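Local coordinates for CDC25-like phosphatase YCH1 (Saccharomyces cerevisiae, PDB 3FS5), which acts as a protein phosphatase, built on a single rhodanese-like domain related to the catalytic domain of Cdc25, at residues T15-H18 with R19-Q22. Residues are numbered along the deposited sequence; the frame is centred on the assembly and turned at random.
Sequences TELH and RWMQ
Trp20 packs back against the preceding turn of helix 14-23, with Glu16 O and Glu16 CG over one face of its indole. Its CB rests 3.4 Å from Leu17 O. The ring begins at CG, placed beside the backbone N by the first torsion, and there Glu16 O already lies over the ring face; the approach tightens to 3.2 Å between that oxygen and CD1. Next comes NE1, with Glu16 CG 3.6 Å away. Farther out, CZ2 has Glu16 OE1 at 4.0 Å. Glu16 gets there by running extended from a CG anti to its own backbone N (chi1 -174°), and its carboxylate lies beside the NE1 end of the ring, its plane 85° from that of the indole. On the same turn, Trp20 N bonds to Glu16 O, so this carbonyl oxygen serves the helix and touches the ring at once. The Trp20 side chain also touches Asn85 and Ile87 of strand 84-88, and Trp119 meets its ring edge-to-face.

Leu17 and Met21 form a second pair: Leu17 CG lies 4.1 Å from Met21 SD, and both side chains reach Trp128 of helix 124-132 and Ile48. Round the helix, His18 and Gln22 meet through carbon, CE1 of the imidazole lying 3.5 Å from Gln22 CG, with ring and amide planes turned 48° apart.

Hydrogen bonds across the contact are all backbone, i to i+4, and the side chains add van der Waals packing. The bond from Met21 N to Leu17 O, 2.9 Å, is the shortest of the four. A carboxylate beside the indole N-H probably gives a mild electrostatic attraction, while the buried Leu17 and Trp20 side chains pack against the central parallel sheet of the rhodanese fold.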
# COMPACT_ATOMS: atom_id res chain seq x y z
N THR A 15 -5.17 -8.94 -8.44
CA THR A 15 -6.18 -9.97 -8.21
C THR A 15 -6.14 -10.51 -6.78
O THR A 15 -7.17 -10.83 -6.20
CB THR A 15 -6.04 -11.15 -9.20
OG1 THR A 15 -4.71 -11.70 -9.12
CG2 THR A 15 -6.30 -10.69 -10.63
N GLU A 16 -4.94 -10.61 -6.20
CA GLU A 16 -4.84 -11.11 -4.83
C GLU A 16 -5.27 -10.05 -3.81
O GLU A 16 -5.90 -10.38 -2.81
CB GLU A 16 -3.41 -11.59 -4.52
CG GLU A 16 -3.32 -12.25 -3.14
CD GLU A 16 -2.10 -13.15 -2.98
OE1 GLU A 16 -2.00 -13.81 -1.92
OE2 GLU A 16 -1.26 -13.21 -3.91
N LEU A 17 -4.94 -8.79 -4.06
CA LEU A 17 -5.36 -7.73 -3.14
C LEU A 17 -6.88 -7.64 -3.16
O LEU A 17 -7.52 -7.50 -2.13
CB LEU A 17 -4.77 -6.37 -3.53
CG LEU A 17 -5.29 -5.17 -2.73
CD1 LEU A 17 -5.06 -5.40 -1.24
CD2 LEU A 17 -4.59 -3.90 -3.20
N HIS A 18 -7.45 -7.74 -4.36
CA HIS A 18 -8.90 -7.66 -4.50
C HIS A 18 -9.57 -8.77 -3.69
O HIS A 18 -10.60 -8.55 -3.06
CB HIS A 18 -9.29 -7.76 -5.98
CG HIS A 18 -10.77 -7.83 -6.20
ND1 HIS A 18 -11.46 -9.02 -6.24
CD2 HIS A 18 -11.69 -6.85 -6.36
CE1 HIS A 18 -12.74 -8.78 -6.41
NE2 HIS A 18 -12.91 -7.47 -6.48
N ARG A 19 -8.96 -9.95 -3.69
CA ARG A 19 -9.51 -11.07 -2.94
C ARG A 19 -9.46 -10.75 -1.45
O ARG A 19 -10.42 -10.98 -0.72
CB ARG A 19 -8.72 -12.35 -3.24
CG ARG A 19 -9.31 -13.60 -2.62
CD ARG A 19 -8.53 -14.85 -3.01
NE ARG A 19 -8.99 -16.02 -2.26
CZ ARG A 19 -10.12 -16.69 -2.50
NH1 ARG A 19 -10.44 -17.74 -1.75
NH2 ARG A 19 -10.92 -16.32 -3.50
N TRP A 20 -8.33 -10.20 -0.99
CA TRP A 20 -8.18 -9.83 0.41
C TRP A 20 -9.24 -8.81 0.82
O TRP A 20 -9.75 -8.84 1.94
CB TRP A 20 -6.80 -9.20 0.67
CG TRP A 20 -5.64 -10.13 0.59
CD1 TRP A 20 -5.65 -11.44 0.19
CD2 TRP A 20 -4.28 -9.82 0.91
NE1 TRP A 20 -4.37 -11.96 0.24
CE2 TRP A 20 -3.51 -10.98 0.68
CE3 TRP A 20 -3.63 -8.67 1.37
CZ2 TRP A 20 -2.13 -11.03 0.90
CZ3 TRP A 20 -2.25 -8.71 1.59
CH2 TRP A 20 -1.52 -9.89 1.35
N MET A 21 -9.54 -7.88 -0.08
CA MET A 21 -10.52 -6.85 0.21
C MET A 21 -11.93 -7.44 0.32
O MET A 21 -12.71 -7.04 1.18
CB MET A 21 -10.47 -5.76 -0.85
CG MET A 21 -9.19 -4.91 -0.75
SD MET A 21 -9.02 -3.65 -2.03
CE MET A 21 -10.20 -2.43 -1.47
N GLN A 22 -12.23 -8.41 -0.55
CA GLN A 22 -13.54 -9.06 -0.53
C GLN A 22 -13.74 -9.83 0.78
O GLN A 22 -14.83 -9.80 1.36
CB GLN A 22 -13.66 -10.04 -1.71
CG GLN A 22 -13.78 -9.38 -3.08
CD GLN A 22 -15.13 -8.72 -3.31
OE1 GLN A 22 -15.49 -7.77 -2.62
NE2 GLN A 22 -15.88 -9.23 -4.28